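Local coordinates for protein glutamate receptor IIB (Drosophila melanogaster, PDB 4WXJ) that binds glutamate in the cleft of the two-lobed ligand-binding domain described here and, as part of the whole receptor, probably gates a postsynaptic cation channel, at residues A[45-50]-A[90-95]; A[108-113]-A[238-243]; A[172-177]-A[185-190]; A[132-135]-A[139-142]. All coordinates share one frame; numbering follows the deposited sequence.

Contact 1 (A[45-50]-A[90-95])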
loop_
_atom_site.group_PDB
_atom_site.type_symbol
_atom_site.label_atom_id
_atom_site.label_comp_id
_atom_site.label_asym_id
_atom_site.label_seq_id
_atom_site.Cartn_x
_atom_site.Cartn_y
_atom_site.Cartn_z
ATOM N N ASP A 45 -7.917 10.191 -9.078
ATOM C CA ASP A 45 -7.820 10.344 -10.526
ATOM C C ASP A 45 -8.184 9.054 -11.262
ATOM O O ASP A 45 -8.875 9.092 -12.279
ATOM C CB ASP A 45 -6.406 10.774 -10.929
ATOM C CG ASP A 45 -6.084 12.201 -10.522
ATOM O OD1 ASP A 45 -7.007 12.940 -10.116
ATOM O OD2 ASP A 45 -4.898 12.585 -10.623
ATOM N N LEU A 46 -7.721 7.918 -10.748
ATOM C CA LEU A 46 -7.914 6.645 -11.439
ATOM C C LEU A 46 -9.382 6.218 -11.434
ATOM O O LEU A 46 -9.862 5.625 -12.400
ATOM C CB LEU A 46 -7.044 5.554 -10.808
ATOM C CG LEU A 46 -7.157 4.159 -11.434
ATOM C CD1 LEU A 46 -6.873 4.193 -12.932
ATOM C CD2 LEU A 46 -6.219 3.183 -10.740
ATOM N N ILE A 47 -10.095 6.519 -10.353
ATOM C CA ILE A 47 -11.518 6.199 -10.275
ATOM C C ILE A 47 -12.311 7.111 -11.210
ATOM O O ILE A 47 -13.258 6.668 -11.859
ATOM C CB ILE A 47 -12.060 6.331 -8.834
ATOM C CG1 ILE A 47 -11.448 5.259 -7.924
ATOM C CG2 ILE A 47 -13.586 6.226 -8.812
ATOM C CD1 ILE A 47 -11.838 3.826 -8.263
ATOM N N TYR A 48 -11.926 8.383 -11.271
ATOM C CA TYR A 48 -12.532 9.322 -12.211
ATOM C C TYR A 48 -12.326 8.858 -13.649
ATOM O O TYR A 48 -13.255 8.878 -14.456
ATOM C CB TYR A 48 -11.950 10.728 -12.037
ATOM C CG TYR A 48 -12.702 11.596 -11.052
ATOM C CD1 TYR A 48 -13.919 12.170 -11.393
ATOM C CD2 TYR A 48 -12.190 11.850 -9.787
ATOM C CE1 TYR A 48 -14.610 12.966 -10.497
ATOM C CE2 TYR A 48 -12.872 12.645 -8.885
ATOM C CZ TYR A 48 -14.081 13.201 -9.245
ATOM O OH TYR A 48 -14.763 13.993 -8.351
ATOM N N MET A 49 -11.102 8.446 -13.961
ATOM C CA MET A 49 -10.767 7.965 -15.297
ATOM C C MET A 49 -11.547 6.698 -15.631
ATOM O O MET A 49 -12.032 6.536 -16.752
ATOM C CB MET A 49 -9.263 7.704 -15.409
ATOM C CG MET A 49 -8.409 8.960 -15.333
ATOM S SD MET A 49 -6.707 8.637 -14.826
ATOM C CE MET A 49 -6.075 7.794 -16.272
ATOM N N LEU A 50 -11.664 5.802 -14.655
ATOM C CA LEU A 50 -12.398 4.556 -14.843
ATOM C C LEU A 50 -13.899 4.806 -14.903
ATOM O O LEU A 50 -14.622 4.121 -15.627
ATOM C CB LEU A 50 -12.080 3.570 -13.717
ATOM C CG LEU A 50 -10.719 2.877 -13.785
ATOM C CD1 LEU A 50 -10.440 2.124 -12.492
ATOM C CD2 LEU A 50 -10.659 1.930 -14.971
ATOM N N ALA A 90 -19.409 -1.619 0.604
ATOM C CA ALA A 90 -18.770 -0.962 -0.526
ATOM C C ALA A 90 -18.653 -1.946 -1.681
ATOM O O ALA A 90 -18.555 -3.155 -1.468
ATOM C CB ALA A 90 -17.404 -0.428 -0.135
ATOM N N GLN A 91 -18.673 -1.420 -2.902
ATOM C CA GLN A 91 -18.603 -2.243 -4.103
ATOM C C GLN A 91 -17.197 -2.220 -4.702
ATOM O O GLN A 91 -16.821 -3.109 -5.467
ATOM C CB GLN A 91 -19.624 -1.762 -5.139
ATOM C CG GLN A 91 -21.077 -1.939 -4.716
ATOM C CD GLN A 91 -21.489 -0.996 -3.598
ATOM O OE1 GLN A 91 -21.253 0.211 -3.670
ATOM N NE2 GLN A 91 -22.102 -1.546 -2.555
ATOM N N ILE A 92 -16.430 -1.193 -4.344
ATOM C CA ILE A 92 -15.080 -1.011 -4.865
ATOM C C ILE A 92 -14.141 -0.564 -3.746
ATOM O O ILE A 92 -14.467 0.338 -2.976
ATOM C CB ILE A 92 -15.064 0.024 -6.017
ATOM C CG1 ILE A 92 -15.782 -0.550 -7.244
ATOM C CG2 ILE A 92 -13.632 0.412 -6.379
ATOM C CD1 ILE A 92 -15.981 0.439 -8.377
ATOM N N GLY A 93 -12.981 -1.213 -3.661
ATOM C CA GLY A 93 -11.955 -0.860 -2.694
ATOM C C GLY A 93 -10.654 -0.531 -3.401
ATOM O O GLY A 93 -10.196 -1.302 -4.243
ATOM N N ILE A 94 -10.057 0.613 -3.071
ATOM C CA ILE A 94 -8.859 1.062 -3.775
ATOM C C ILE A 94 -7.927 1.933 -2.931
ATOM O O ILE A 94 -8.369 2.737 -2.108
ATOM C CB ILE A 94 -9.232 1.850 -5.053
ATOM C CG1 ILE A 94 -7.967 2.241 -5.830
ATOM C CG2 ILE A 94 -10.064 3.083 -4.700
ATOM C CD1 ILE A 94 -8.236 2.804 -7.212
ATOM N N CYS A 95 -6.633 1.735 -3.170
ATOM C CA CYS A 95 -5.534 2.550 -2.652
ATOM C C CYS A 95 -4.272 1.819 -3.095
ATOM O O CYS A 95 -4.298 1.112 -4.102
ATOM C CB CYS A 95 -5.576 2.711 -1.130
ATOM S SG CYS A 95 -5.453 1.163 -0.208
#

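Contact 2 (A[108-113]-A[238-243])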
loop_
_atom_site.group_PDB
_atom_site.type_symbol
_atom_site.label_atom_id
_atom_site.label_comp_id
_atom_site.label_asym_id
_atom_site.label_seq_id
_atom_site.Cartn_x
_atom_site.Cartn_y
_atom_site.Cartn_z
ATOM N N ASP A 108 -12.531 -10.418 -4.363
ATOM C CA ASP A 108 -11.957 -10.524 -5.699
ATOM C C ASP A 108 -11.067 -9.319 -5.984
ATOM O O ASP A 108 -11.100 -8.327 -5.257
ATOM C CB ASP A 108 -13.061 -10.627 -6.753
ATOM C CG ASP A 108 -12.774 -11.686 -7.801
ATOM O OD1 ASP A 108 -11.616 -11.777 -8.262
ATOM O OD2 ASP A 108 -13.707 -12.433 -8.158
ATOM N N PHE A 109 -10.271 -9.419 -7.043
ATOM C CA PHE A 109 -9.431 -8.313 -7.488
ATOM C C PHE A 109 -9.531 -8.134 -8.993
ATOM O O PHE A 109 -9.741 -9.095 -9.734
ATOM C CB PHE A 109 -7.969 -8.542 -7.098
ATOM C CG PHE A 109 -7.629 -8.085 -5.709
ATOM C CD1 PHE A 109 -7.714 -8.956 -4.635
ATOM C CD2 PHE A 109 -7.214 -6.785 -5.480
ATOM C CE1 PHE A 109 -7.396 -8.535 -3.356
ATOM C CE2 PHE A 109 -6.894 -6.361 -4.204
ATOM C CZ PHE A 109 -6.986 -7.237 -3.142
ATOM N N THR A 110 -9.382 -6.895 -9.439
ATOM C CA THR A 110 -9.251 -6.613 -10.859
ATOM C C THR A 110 -7.850 -7.007 -11.294
ATOM O O THR A 110 -7.031 -7.422 -10.470
ATOM C CB THR A 110 -9.483 -5.125 -11.178
ATOM O OG1 THR A 110 -8.462 -4.334 -10.556
ATOM C CG2 THR A 110 -10.847 -4.674 -10.681
ATOM N N VAL A 111 -7.573 -6.883 -12.585
ATOM C CA VAL A 111 -6.197 -6.937 -13.052
ATOM C C VAL A 111 -5.438 -5.824 -12.339
ATOM O O VAL A 111 -6.027 -4.797 -12.005
ATOM C CB VAL A 111 -6.079 -6.754 -14.575
ATOM C CG1 VAL A 111 -6.693 -7.932 -15.304
ATOM C CG2 VAL A 111 -6.734 -5.448 -15.012
ATOM N N PRO A 112 -4.135 -6.018 -12.097
ATOM C CA PRO A 112 -3.424 -4.951 -11.385
ATOM C C PRO A 112 -3.304 -3.663 -12.192
ATOM O O PRO A 112 -3.254 -3.721 -13.421
ATOM C CB PRO A 112 -2.037 -5.553 -11.140
ATOM C CG PRO A 112 -2.211 -7.027 -11.285
ATOM C CD PRO A 112 -3.285 -7.202 -12.310
ATOM N N PHE A 113 -3.261 -2.522 -11.506
ATOM C CA PHE A 113 -3.023 -1.238 -12.164
ATOM C C PHE A 113 -1.618 -0.717 -11.872
ATOM O O PHE A 113 -1.214 0.321 -12.393
ATOM C CB PHE A 113 -4.073 -0.202 -11.738
ATOM C CG PHE A 113 -4.098 0.087 -10.260
ATOM C CD1 PHE A 113 -3.240 1.022 -9.705
ATOM C CD2 PHE A 113 -5.006 -0.557 -9.432
ATOM C CE1 PHE A 113 -3.274 1.295 -8.349
ATOM C CE2 PHE A 113 -5.044 -0.288 -8.078
ATOM C CZ PHE A 113 -4.177 0.639 -7.535
ATOM N N SER A 238 -14.880 -7.525 -14.515
ATOM C CA SER A 238 -14.319 -7.523 -15.862
ATOM C C SER A 238 -14.406 -6.138 -16.484
ATOM O O SER A 238 -13.489 -5.696 -17.175
ATOM C CB SER A 238 -15.044 -8.538 -16.747
ATOM O OG SER A 238 -14.874 -9.856 -16.256
ATOM N N ASN A 239 -15.520 -5.458 -16.239
ATOM C CA ASN A 239 -15.716 -4.109 -16.749
ATOM C C ASN A 239 -14.634 -3.166 -16.225
ATOM O O ASN A 239 -14.111 -2.336 -16.967
ATOM C CB ASN A 239 -17.110 -3.602 -16.372
ATOM C CG ASN A 239 -17.344 -2.164 -16.788
ATOM O OD1 ASN A 239 -17.927 -1.382 -16.038
ATOM N ND2 ASN A 239 -16.890 -1.806 -17.984
ATOM N N LEU A 240 -14.288 -3.308 -14.950
ATOM C CA LEU A 240 -13.224 -2.504 -14.358
ATOM C C LEU A 240 -11.854 -2.897 -14.914
ATOM O O LEU A 240 -11.009 -2.038 -15.170
ATOM C CB LEU A 240 -13.227 -2.645 -12.834
ATOM C CG LEU A 240 -14.302 -1.869 -12.067
ATOM C CD1 LEU A 240 -14.320 -2.290 -10.606
ATOM C CD2 LEU A 240 -14.077 -0.369 -12.176
ATOM N N SER A 241 -11.640 -4.196 -15.100
ATOM C CA SER A 241 -10.352 -4.700 -15.567
ATOM C C SER A 241 -10.048 -4.260 -16.997
ATOM O O SER A 241 -8.923 -3.863 -17.304
ATOM C CB SER A 241 -10.312 -6.225 -15.475
ATOM O OG SER A 241 -10.287 -6.651 -14.125
ATOM N N VAL A 242 -11.047 -4.338 -17.871
ATOM C CA VAL A 242 -10.875 -3.922 -19.259
ATOM C C VAL A 242 -10.563 -2.429 -19.313
ATOM O O VAL A 242 -9.775 -1.979 -20.144
ATOM C CB VAL A 242 -12.131 -4.234 -20.105
ATOM C CG1 VAL A 242 -12.025 -3.611 -21.493
ATOM C CG2 VAL A 242 -12.326 -5.739 -20.226
ATOM N N GLY A 243 -11.183 -1.670 -18.416
ATOM C CA GLY A 243 -10.935 -0.244 -18.311
ATOM C C GLY A 243 -9.509 0.075 -17.897
ATOM O O GLY A 243 -8.866 0.948 -18.483
#

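Contact 3 (A[172-177]-A[185-190])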
loop_
_atom_site.group_PDB
_atom_site.type_symbol
_atom_site.label_atom_id
_atom_site.label_comp_id
_atom_site.label_asym_id
_atom_site.label_seq_id
_atom_site.Cartn_x
_atom_site.Cartn_y
_atom_site.Cartn_z
ATOM N N PHE A 172 12.231 -7.722 18.360
ATOM C CA PHE A 172 12.697 -6.380 18.703
ATOM C C PHE A 172 11.862 -5.721 19.794
ATOM O O PHE A 172 10.638 -5.866 19.836
ATOM C CB PHE A 172 12.693 -5.476 17.463
ATOM C CG PHE A 172 13.818 -5.745 16.500
ATOM C CD1 PHE A 172 15.098 -6.020 16.955
ATOM C CD2 PHE A 172 13.593 -5.711 15.135
ATOM C CE1 PHE A 172 16.129 -6.262 16.065
ATOM C CE2 PHE A 172 14.620 -5.953 14.239
ATOM C CZ PHE A 172 15.890 -6.228 14.705
ATOM N N LYS A 173 12.554 -5.004 20.675
ATOM C CA LYS A 173 11.929 -4.152 21.680
ATOM C C LYS A 173 12.433 -2.724 21.479
ATOM O O LYS A 173 13.644 -2.506 21.427
ATOM C CB LYS A 173 12.258 -4.629 23.098
ATOM C CG LYS A 173 11.766 -6.027 23.437
ATOM C CD LYS A 173 11.910 -6.299 24.929
ATOM C CE LYS A 173 11.435 -7.692 25.307
ATOM N NZ LYS A 173 12.407 -8.747 24.908
ATOM N N PRO A 174 11.519 -1.742 21.364
ATOM C CA PRO A 174 10.056 -1.838 21.429
ATOM C C PRO A 174 9.453 -2.426 20.157
ATOM O O PRO A 174 10.193 -2.885 19.287
ATOM C CB PRO A 174 9.624 -0.382 21.618
ATOM C CG PRO A 174 10.669 0.398 20.907
ATOM C CD PRO A 174 11.959 -0.356 21.121
ATOM N N ASP A 175 8.125 -2.411 20.066
ATOM C CA ASP A 175 7.413 -2.942 18.908
ATOM C C ASP A 175 7.996 -2.395 17.610
ATOM O O ASP A 175 8.097 -1.182 17.425
ATOM C CB ASP A 175 5.923 -2.602 19.003
ATOM C CG ASP A 175 5.135 -3.083 17.803
ATOM O OD1 ASP A 175 5.544 -4.081 17.174
ATOM O OD2 ASP A 175 4.097 -2.463 17.490
ATOM N N ALA A 176 8.389 -3.298 16.717
ATOM C CA ALA A 176 9.041 -2.910 15.473
ATOM C C ALA A 176 8.029 -2.490 14.413
ATOM O O ALA A 176 8.388 -1.845 13.430
ATOM C CB ALA A 176 9.904 -4.051 14.954
ATOM N N PHE A 177 6.764 -2.844 14.620
ATOM C CA PHE A 177 5.728 -2.589 13.624
ATOM C C PHE A 177 5.059 -1.226 13.806
ATOM O O PHE A 177 5.080 -0.652 14.894
ATOM C CB PHE A 177 4.681 -3.700 13.671
ATOM C CG PHE A 177 5.247 -5.067 13.410
ATOM C CD1 PHE A 177 5.345 -5.555 12.119
ATOM C CD2 PHE A 177 5.693 -5.858 14.455
ATOM C CE1 PHE A 177 5.870 -6.810 11.875
ATOM C CE2 PHE A 177 6.218 -7.112 14.219
ATOM C CZ PHE A 177 6.307 -7.590 12.926
ATOM N N VAL A 185 7.888 6.131 8.163
ATOM C CA VAL A 185 8.814 7.165 7.711
ATOM C C VAL A 185 9.191 8.111 8.851
ATOM O O VAL A 185 10.357 8.482 8.995
ATOM C CB VAL A 185 8.209 7.979 6.546
ATOM C CG1 VAL A 185 9.124 9.140 6.152
ATOM C CG2 VAL A 185 7.961 7.077 5.348
ATOM N N ASP A 186 8.202 8.505 9.649
ATOM C CA ASP A 186 8.453 9.366 10.801
ATOM C C ASP A 186 9.428 8.706 11.770
ATOM O O ASP A 186 10.271 9.373 12.363
ATOM C CB ASP A 186 7.148 9.698 11.534
ATOM C CG ASP A 186 6.206 10.554 10.706
ATOM O OD1 ASP A 186 6.626 11.066 9.644
ATOM O OD2 ASP A 186 5.040 10.717 11.124
ATOM N N ARG A 187 9.312 7.392 11.925
ATOM C CA ARG A 187 10.155 6.668 12.868
ATOM C C ARG A 187 11.602 6.573 12.380
ATOM O O ARG A 187 12.530 6.626 13.182
ATOM C CB ARG A 187 9.592 5.269 13.119
ATOM C CG ARG A 187 10.315 4.515 14.219
ATOM C CD ARG A 187 9.573 3.252 14.620
ATOM N NE ARG A 187 10.338 2.459 15.576
ATOM C CZ ARG A 187 9.935 1.299 16.083
ATOM N NH1 ARG A 187 8.763 0.783 15.728
ATOM N NH2 ARG A 187 10.705 0.651 16.947
ATOM N N VAL A 188 11.795 6.428 11.072
ATOM C CA VAL A 188 13.143 6.389 10.511
ATOM C C VAL A 188 13.825 7.743 10.694
ATOM O O VAL A 188 15.006 7.815 11.040
ATOM C CB VAL A 188 13.131 6.018 9.013
ATOM C CG1 VAL A 188 14.534 6.129 8.413
ATOM C CG2 VAL A 188 12.595 4.612 8.818
ATOM N N LYS A 189 13.075 8.813 10.452
ATOM C CA LYS A 189 13.598 10.167 10.593
ATOM C C LYS A 189 13.977 10.465 12.043
ATOM O O LYS A 189 15.071 10.956 12.319
ATOM C CB LYS A 189 12.571 11.186 10.086
ATOM C CG LYS A 189 12.405 11.177 8.571
ATOM C CD LYS A 189 11.025 11.646 8.128
ATOM C CE LYS A 189 10.850 13.147 8.272
ATOM N NZ LYS A 189 9.533 13.592 7.730
ATOM N N LEU A 190 13.073 10.152 12.965
ATOM C CA LEU A 190 13.293 10.423 14.382
ATOM C C LEU A 190 14.416 9.572 14.976
ATOM O O LEU A 190 15.047 9.966 15.956
ATOM C CB LEU A 190 12.003 10.182 15.170
ATOM C CG LEU A 190 10.847 11.149 14.903
ATOM C CD1 LEU A 190 9.554 10.605 15.494
ATOM C CD2 LEU A 190 11.154 12.526 15.469
HETATM O O HOH W 1 11.555 -1.857 17.193
#

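Contact 4 (A[132-135]-A[139-142])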
loop_
_atom_site.group_PDB
_atom_site.type_symbol
_atom_site.label_atom_id
_atom_site.label_comp_id
_atom_site.label_asym_id
_atom_site.label_seq_id
_atom_site.Cartn_x
_atom_site.Cartn_y
_atom_site.Cartn_z
ATOM N N HIS A 132 20.286 -8.868 3.538
ATOM C CA HIS A 132 21.072 -9.876 4.246
ATOM C C HIS A 132 21.901 -9.228 5.348
ATOM O O HIS A 132 22.007 -9.758 6.452
ATOM C CB HIS A 132 21.991 -10.635 3.285
ATOM C CG HIS A 132 22.858 -11.653 3.960
ATOM N ND1 HIS A 132 24.139 -11.941 3.539
ATOM C CD2 HIS A 132 22.627 -12.454 5.028
ATOM C CE1 HIS A 132 24.660 -12.873 4.320
ATOM N NE2 HIS A 132 23.761 -13.201 5.231
ATOM N N ASP A 133 22.489 -8.077 5.041
ATOM C CA ASP A 133 23.285 -7.350 6.020
ATOM C C ASP A 133 22.402 -6.830 7.152
ATOM O O ASP A 133 22.789 -6.875 8.319
ATOM C CB ASP A 133 24.030 -6.191 5.352
ATOM C CG ASP A 133 25.021 -6.661 4.300
ATOM O OD1 ASP A 133 25.439 -7.838 4.351
ATOM O OD2 ASP A 133 25.383 -5.849 3.422
ATOM N N LEU A 134 21.214 -6.346 6.801
ATOM C CA LEU A 134 20.283 -5.798 7.785
ATOM C C LEU A 134 19.844 -6.857 8.798
ATOM O O LEU A 134 19.801 -6.595 10.001
ATOM C CB LEU A 134 19.058 -5.205 7.083
ATOM C CG LEU A 134 17.987 -4.573 7.977
ATOM C CD1 LEU A 134 18.554 -3.421 8.794
ATOM C CD2 LEU A 134 16.807 -4.104 7.140
ATOM N N VAL A 135 19.523 -8.051 8.312
ATOM C CA VAL A 135 19.041 -9.118 9.183
ATOM C C VAL A 135 20.168 -9.749 9.996
ATOM O O VAL A 135 19.927 -10.321 11.058
ATOM C CB VAL A 135 18.325 -10.234 8.379
ATOM C CG1 VAL A 135 17.142 -9.667 7.617
ATOM C CG2 VAL A 135 19.288 -10.930 7.421
ATOM N N LYS A 139 22.059 -3.896 15.667
ATOM C CA LYS A 139 22.265 -2.521 16.108
ATOM C C LYS A 139 21.173 -1.628 15.524
ATOM O O LYS A 139 20.638 -0.755 16.209
ATOM C CB LYS A 139 23.652 -2.021 15.695
ATOM C CG LYS A 139 23.777 -0.504 15.641
ATOM C CD LYS A 139 25.231 -0.062 15.594
ATOM C CE LYS A 139 25.410 1.177 14.728
ATOM N NZ LYS A 139 24.462 2.269 15.087
ATOM N N VAL A 140 20.849 -1.862 14.256
ATOM C CA VAL A 140 19.756 -1.170 13.585
ATOM C C VAL A 140 18.523 -2.067 13.544
ATOM O O VAL A 140 18.516 -3.089 12.861
ATOM C CB VAL A 140 20.141 -0.765 12.148
ATOM C CG1 VAL A 140 18.966 -0.090 11.440
ATOM C CG2 VAL A 140 21.355 0.150 12.163
ATOM N N GLN A 141 17.486 -1.684 14.279
ATOM C CA GLN A 141 16.233 -2.427 14.269
ATOM C C GLN A 141 15.460 -2.108 12.994
ATOM O O GLN A 141 15.779 -1.148 12.294
ATOM C CB GLN A 141 15.393 -2.098 15.504
ATOM C CG GLN A 141 16.037 -2.511 16.819
ATOM C CD GLN A 141 15.117 -2.312 18.009
ATOM O OE1 GLN A 141 14.230 -1.455 17.986
ATOM N NE2 GLN A 141 15.319 -3.108 19.053
ATOM N N PHE A 142 14.450 -2.915 12.690
ATOM C CA PHE A 142 13.652 -2.705 11.488
ATOM C C PHE A 142 12.275 -3.345 11.607
ATOM O O PHE A 142 12.076 -4.267 12.397
ATOM C CB PHE A 142 14.381 -3.255 10.261
ATOM C CG PHE A 142 14.862 -4.670 10.423
ATOM C CD1 PHE A 142 16.113 -4.931 10.955
ATOM C CD2 PHE A 142 14.067 -5.735 10.038
ATOM C CE1 PHE A 142 16.558 -6.229 11.106
ATOM C CE2 PHE A 142 14.509 -7.037 10.185
ATOM C CZ PHE A 142 15.756 -7.283 10.720
#

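Contact 1 (A[45-50]-A[90-95])
I47 on helix 42-54 and I94 in segment 90-95 mark the closest backbone approach, their CA atoms 8.7 Å apart, a gap filled by side chains alone. I47 and I94 reach toward each other tip to tip: I47 CD1 lies 3.9 Å from I94 CD1 and 4.0 Å from I94 CG2, so the delta methyl of the helix residue is held against both branches of its partner. The same methyl also meets I92 CG2 at 4.3 Å, two residues back along the chain. I94 has CG1 anti to the backbone N (chi1 -176°), which carries its CD1 across to the helix, where L46 CD2 touches it at 4.1 Å. Trimming I47 to an alanine would probably open a gap beside the helix, leaving I92 CG2 without its contact across the segments and I94 with L46 alone on the helix side. Behind the contact, L46 packs on L253 and L256 of helix 252-261, while V13 of the neighbouring strand 10-15 backs I94. All the touching side chains are buried and aliphatic. Helix and parallel sheet are therefore joined at this point by hydrophobic burial and the fit of methyl groups, with no directional polar bond between the two segments.

Contact 2 (A[108-113]-A[238-243])
Where strand 108-123 turns a corner at V111, helix 237-250 lies against it, and S241 of the helix meets the backbone of the turning chain. V111 N donates a hydrogen bond to S241 OG, 3.1 Å long and fairly straight at 162°. The serine hydroxyl is bonded to R237 O as well, one turn back in its own helix, so it links the helix backbone to the strand. S241 CA is only 5.2 Å from T110 CA, a close approach that the small serine permits. S241 OG also sits 3.4 Å from T110 CB, and the valine straddles the serine, V111 CG2 coming within 3.7 Å of S241 CB. T110 CG2 crosses L240 CB obliquely at 3.8 Å. With chi1 at 64°, T110 OG1 stands between its own backbone N and carbonyl carbon, turned so that it bonds V111 O at 2.9 Å; the donor is tilted 35° from the carbonyl plane. That hydroxyl is also paired with I228 N of strand 214-230, the neighbouring strand in the sheet. The two long strands, 108-123 and 214-230, run between the lobes, as in the hinge of the periplasmic-binding-protein fold that ionotropic glutamate receptors share, and here a helix packs beside the start of one such connecting strand.

Contact 3 (A[172-177]-A[185-190])
D175 O is gripped by both terminal nitrogens of R187. R187 NH1 gives the stronger bond, 2.7 Å to D175 O with an N-H...O angle of 154°. It lies in the carbonyl plane, and the oxygen in turn sits near the plane of the guanidinium, at its edge. R187 NH2 adds a weak second bond to D175 O at 3.2 Å. To reach this far the arginine is stretched out: CG is anti to the backbone N (chi1 -173°) and the chain runs extended from CG to NE, carrying the flat group from helix 181-191 across to the loop that precedes it. Water 1 fills in beside the pair, donating to P174 O at 2.7 Å and weakly accepting from R187 NH2. The ring of P174, which follows a cis peptide bond, crosses the guanidinium obliquely, its CG 4.0 Å from R187 NH2. Y195 completes the setting, making a cation-pi contact with R187 while its hydroxyl bonds A176 O. The carboxylate of D175 is used otherwise: OD1 takes F177 N at 3.1 Å in an Asx turn, met from above the carboxylate plane, and OD2 forms a salt bridge with R146. R187 thus holds the loop through a main-chain carbonyl and not through the nearby acid, whose OD2 stays 6.0 Å from R187 NH1. The positive charge probably polarises that carbonyl, and the loop backbone is held by the arginine at the D175 carbonyl and by the Asx turn at F177 N.

Contact 4 (A[132-135]-A[139-142])
One face of the F142 ring is covered by L134, whose CG sits 4.0 Å from the ring centroid, 29° off the normal, in a CH-pi contact. L134 CD2 rests over the same face, offset toward the rim, and F172 meets F142 in an edge-to-face pair of rings. V135 approaches the far end of the ring obliquely, its CG1 4.2 Å from F142 CZ. The leucine and the phenylalanine slide past each other in opposite directions, which brings L134 CG to 3.5 Å from F142 CD1. L134 has CG anti to its backbone N (chi1 -179°), and this swings a branch that starts out alongside the strand in over the ring. F142 takes the less common setting with CG between the backbone N and the carbonyl carbon (chi1 51°), turning the ring back over the end of the helix; F142 CE1 comes within 3.4 Å of L134 O. That carbonyl has its polar partner in Q137 NE2, and Q137 OE1 accepts from V140 N, so the one amide side chain ties the helix end to the residue just before strand 141-143. Next to the ring, L134 CD1 reaches V140 CG1 at 4.3 Å. With a serine in place of F142, L134 and V135 would probably lose the flat surface they pack on, and F172 its ring partner. The contact closes the short turn between helix 131-135 and strand 141-143, an outermost strand of the mixed sheet next to strand 195-200, while K168 and M169 of helix 160-171 pack on F142 and A165 on V135.

In the fold
Contacts 1 and 2 belong to one lobe and contacts 3 and 4 to the other, on opposite sides of the chain's centre. Contacts 1 and 2 have centres 11 Å apart and share a core: F113 packs on L46 and C95, and L240 meets I92. Contacts 3 and 4, centres 13 Å apart, are joined by F172 and by a probable hydrogen bond from Q141 NE2 to K173 O. Between the pairs lies the bound glutamate. The side chain of I94 in contact 1 is about 11 Å from this ligand. On the other lobe, the side chain of F177 in contact 3 is about 9 Å from the bound glutamate. Both contacts 3 and 4 fall inside the chain loop closed by contact 2, consistent with a second lobe inserted into the first.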